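Local structure of beta-fructofuranosidase (Arthrobacter, 3WPU) at residues Leu328-Asn331 against Cys332-Asp335; Val207-Lys211 against Lys212-Leu216. The protein is a beta-fructofuranosidase of the levansucrase/invertase family, a single-chain enzyme built round a five-bladed beta-propeller. One frame throughout, in Å; residues are numbered along the deposited sequence. Where two conformers were deposited one is given.

How the contacts relate
Contact 2 (207-216) comes first along the chain and contact 1 (328-335) follows. They lie on opposite sides of the chain's centre, their centres 43 Å apart and their nearest atoms about 30 Å apart, and they share no strand. Contact 2 closes the hairpin of strands 197-210 and 213-226 at the surface, in the sheet that also holds strands 93-102 and 174-184. Contact 1 is buried and turns the chain out of strand 321-331, in another sheet, towards strand 340-345 of a third. Both thus reverse or redirect the chain at strand ends in the propeller-type fold, one within a sheet and the other between two.

Contact 1. Residues Leu328-Asn331 against Cys332-Asp335; sequences LSAN and CVTD
The peptide plane joining A330 to N331 receives two backbone amides at its carbonyl oxygen, one from T334 in the carbonyl plane and one from V333 above that plane. The bond from T334 N to A330 O is 3.1 Å long and fairly straight, 160° at the hydrogen. V333 N comes closer to A330 O, 2.8 Å, but stands 46° out of the plane. The bond from V333 closes a type II beta turn with N331 and C332 at its corners, C332 taking the left-handed backbone conformation, while the one from T334 extends the turn by a residue. The two bonds close the bend by which the chain leaves strand 321-331.

Side chains pad the bend. The methyl CG2 of T334 meets A330 CB at 3.6 Å. It can do so because OG1 lies anti to the backbone N (chi1 -179°), which leaves CG2 between N and the carbonyl carbon; OG1 itself is hydrogen-bonded to Q336 N and S355 OG. V333 sets its CB 4.1 Å from A330 CB. Its branch CG2 passes 3.8 Å from N331 O. Beyond the turn, V333 packs on R30 and A33 of helix 30-38. N331 points its CB away from residues 332-335, and its OD1 is hydrogen-bonded to S267 OG.

C332 fastens the corner covalently through its disulfide with C276, and its carbonyl oxygen accepts from R30 NH1. The buried A330 carbonyl is therefore satisfied by two amides at once, which probably increases its polarisation, and the cross-link with the arginine bond should hold the turn against the neighbouring loop and helix.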
loop_
_atom_site.group_PDB
_atom_site.type_symbol
_atom_site.label_atom_id
_atom_site.label_comp_id
_atom_site.label_asym_id
_atom_site.label_seq_id
_atom_site.Cartn_x
_atom_site.Cartn_y
_atom_site.Cartn_z
ATOM N N LEU A 328 -10.901 10.791 -3.515
ATOM C CA LEU A 328 -9.928 11.495 -4.344
ATOM C C LEU A 328 -10.071 11.021 -5.789
ATOM O O LEU A 328 -10.310 9.822 -6.039
ATOM C CB LEU A 328 -8.513 11.220 -3.851
ATOM C CG LEU A 328 -7.388 11.952 -4.592
ATOM C CD1 LEU A 328 -7.301 13.404 -4.145
ATOM C CD2 LEU A 328 -6.046 11.239 -4.464
ATOM N N SER A 329 -10.056 11.963 -6.714
ATOM C CA SER A 329 -9.999 11.652 -8.152
ATOM C C SER A 329 -8.796 12.317 -8.745
ATOM O O SER A 329 -8.400 13.406 -8.316
ATOM C CB SER A 329 -11.249 12.113 -8.902
ATOM O OG SER A 329 -11.480 13.518 -8.764
ATOM N N ALA A 330 -8.224 11.644 -9.749
ATOM C CA ALA A 330 -7.089 12.106 -10.506
ATOM C C ALA A 330 -7.405 12.146 -12.018
ATOM O O ALA A 330 -6.595 11.713 -12.870
ATOM C CB ALA A 330 -5.902 11.197 -10.228
ATOM N N ASN A 331 -8.587 12.655 -12.340
ATOM C CA ASN A 331 -9.057 12.721 -13.727
ATOM C C ASN A 331 -8.158 13.613 -14.555
ATOM O O ASN A 331 -7.827 14.735 -14.159
ATOM C CB ASN A 331 -10.509 13.191 -13.821
ATOM C CG ASN A 331 -11.474 12.239 -13.137
ATOM O OD1 ASN A 331 -11.140 11.112 -12.807
ATOM N ND2 ASN A 331 -12.677 12.723 -12.878
ATOM N N CYS A 332 -7.702 13.050 -15.667
ATOM C CA CYS A 332 -6.679 13.640 -16.524
ATOM C C CYS A 332 -5.327 13.884 -15.826
ATOM O O CYS A 332 -4.564 14.767 -16.223
ATOM C CB CYS A 332 -7.220 14.926 -17.181
ATOM S SG CYS A 332 -8.577 14.556 -18.324
ATOM N N VAL A 333 -5.047 13.116 -14.765
ATOM C CA VAL A 333 -3.748 13.219 -14.073
ATOM C C VAL A 333 -3.055 11.864 -14.066
ATOM O O VAL A 333 -1.951 11.738 -14.590
ATOM C CB VAL A 333 -3.930 13.791 -12.653
ATOM C CG1 VAL A 333 -2.654 13.655 -11.829
ATOM C CG2 VAL A 333 -4.312 15.259 -12.769
ATOM N N THR A 334 -3.727 10.832 -13.561
ATOM C CA THR A 334 -3.167 9.473 -13.598
ATOM C C THR A 334 -4.268 8.400 -13.696
ATOM O O THR A 334 -5.373 8.547 -13.134
ATOM C CB THR A 334 -2.248 9.147 -12.384
ATOM O OG1 THR A 334 -1.730 7.820 -12.533
ATOM C CG2 THR A 334 -3.004 9.219 -11.041
ATOM N N ASP A 335 -3.906 7.307 -14.348
ATOM C CA ASP A 335 -4.704 6.094 -14.462
ATOM C C ASP A 335 -4.832 5.362 -13.127
ATOM O O ASP A 335 -5.836 4.685 -12.875
ATOM C CB ASP A 335 -4.002 5.147 -15.475
ATOM C CG ASP A 335 -4.796 3.885 -15.773
ATOM O OD1 ASP A 335 -6.047 3.945 -15.943
ATOM O OD2 ASP A 335 -4.143 2.811 -15.853
#

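Contact 2. Residues Val207-Lys211 against Lys212-Leu216; sequences VKANK and KGVTL
V207 faces L216 as a non-hydrogen-bonded pair in a 2:2 beta hairpin of strands 197-210 and 213-226, whose type I turn, N210 to G213, has K211 and K212 at its corners. Two pairs of backbone bonds tie the strands. K208 and T215 exchange both amides, with T215 N to K208 O 2.8 Å long and almost straight at 177°. N210 and G213 do the same, but G213 N meets N210 O from above the carbonyl plane, at 3.1 Å. G213 has phi 144° and psi -155°, where a CB would jam against the carbonyl oxygen of K212. Between these pairs, A209 CA makes a CH-O contact of 3.4 Å with G213 O.

Apolar contacts occupy the face of V207, A209, V214 and L216. V207 CG2 approaches L216 CD2 at 4.1 Å, their side chains crossing at a slant, and A209 CB lies 4.4 Å from V214 CG2. W93, I95 and F97 of strand 93-102 and I175 of strand 174-184 pack against this face.

Two polar contacts lie outside the strand pairing: K211 N bonds to D521 OD1, tying the turn to the helical C-terminal region, and a water molecule donates to K208 O at 2.9 Å.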
loop_
_atom_site.group_PDB
_atom_site.type_symbol
_atom_site.label_atom_id
_atom_site.label_comp_id
_atom_site.label_asym_id
_atom_site.label_seq_id
_atom_site.Cartn_x
_atom_site.Cartn_y
_atom_site.Cartn_z
ATOM N N VAL A 207 -4.038 -17.733 13.704
ATOM C CA VAL A 207 -2.639 -18.010 13.958
ATOM C C VAL A 207 -2.525 -19.223 14.874
ATOM O O VAL A 207 -3.200 -19.320 15.900
ATOM C CB VAL A 207 -1.945 -16.801 14.631
ATOM C CG1 VAL A 207 -0.521 -17.141 15.047
ATOM C CG2 VAL A 207 -1.964 -15.599 13.692
ATOM N N LYS A 208 -1.654 -20.140 14.501
ATOM C CA LYS A 208 -1.269 -21.206 15.389
ATOM C C LYS A 208 0.249 -21.117 15.511
ATOM O O LYS A 208 0.968 -21.356 14.544
ATOM C CB LYS A 208 -1.764 -22.553 14.863
ATOM C CG LYS A 208 -1.777 -23.656 15.925
ATOM C CD LYS A 208 -0.444 -24.376 16.007
ATOM C CE LYS A 208 -0.334 -25.269 17.245
ATOM N NZ LYS A 208 0.342 -24.609 18.412
ATOM N N ALA A 209 0.716 -20.699 16.686
ATOM C CA ALA A 209 2.132 -20.424 16.906
ATOM C C ALA A 209 2.723 -21.317 17.996
ATOM O O ALA A 209 2.055 -21.666 18.965
ATOM C CB ALA A 209 2.332 -18.960 17.257
ATOM N N ASN A 210 3.971 -21.718 17.800
ATOM C CA ASN A 210 4.755 -22.334 18.884
ATOM C C ASN A 210 6.234 -22.006 18.690
ATOM O O ASN A 210 6.563 -21.157 17.859
ATOM C CB ASN A 210 4.468 -23.852 18.997
ATOM C CG ASN A 210 4.762 -24.633 17.721
ATOM O OD1 ASN A 210 4.164 -25.690 17.489
ATOM N ND2 ASN A 210 5.658 -24.145 16.900
ATOM N N LYS A 211 7.118 -22.664 19.445
ATOM C CA LYS A 211 8.559 -22.400 19.352
ATOM C C LYS A 211 9.107 -22.613 17.958
ATOM O O LYS A 211 10.081 -21.973 17.581
ATOM C CB LYS A 211 9.363 -23.296 20.301
ATOM C CG LYS A 211 9.386 -22.801 21.730
ATOM C CD LYS A 211 10.119 -23.776 22.649
ATOM C CE LYS A 211 9.939 -23.400 24.110
ATOM N NZ LYS A 211 10.444 -22.030 24.386
ATOM N N LYS A 212 8.516 -23.547 17.225
ATOM C CA LYS A 212 8.973 -23.901 15.879
ATOM C C LYS A 212 8.539 -22.923 14.787
ATOM O O LYS A 212 9.146 -22.896 13.727
ATOM C CB LYS A 212 8.517 -25.318 15.504
ATOM C CG LYS A 212 9.448 -26.426 15.984
ATOM C CD LYS A 212 9.778 -26.302 17.464
ATOM C CE LYS A 212 10.644 -27.458 17.941
ATOM N NZ LYS A 212 9.978 -28.781 17.788
ATOM N N GLY A 213 7.512 -22.113 15.045
ATOM C CA GLY A 213 7.071 -21.125 14.068
ATOM C C GLY A 213 5.575 -20.917 14.023
ATOM O O GLY A 213 4.859 -21.141 15.014
ATOM N N VAL A 214 5.106 -20.466 12.861
ATOM C CA VAL A 214 3.726 -20.067 12.680
ATOM C C VAL A 214 3.070 -20.894 11.585
ATOM O O VAL A 214 3.627 -21.068 10.502
ATOM C CB VAL A 214 3.642 -18.572 12.304
ATOM C CG1 VAL A 214 2.231 -18.183 11.880
ATOM C CG2 VAL A 214 4.134 -17.717 13.467
ATOM N N THR A 215 1.888 -21.410 11.889
ATOM C CA THR A 215 1.012 -22.009 10.904
ATOM C C THR A 215 -0.258 -21.187 10.917
ATOM O O THR A 215 -0.675 -20.682 11.967
ATOM C CB THR A 215 0.674 -23.480 11.247
ATOM O OG1 THR A 215 1.885 -24.237 11.328
ATOM C CG2 THR A 215 -0.210 -24.085 10.175
ATOM N N LEU A 216 -0.845 -21.003 9.739
ATOM C CA LEU A 216 -2.139 -20.356 9.642
ATOM C C LEU A 216 -3.169 -21.453 9.443
ATOM O O LEU A 216 -2.930 -22.410 8.719
ATOM C CB LEU A 216 -2.169 -19.316 8.519
ATOM C CG LEU A 216 -1.216 -18.131 8.705
ATOM C CD1 LEU A 216 -1.436 -17.115 7.591
ATOM C CD2 LEU A 216 -1.352 -17.432 10.045
HETATM O O HOH W 1 2.548 -23.742 14.636
#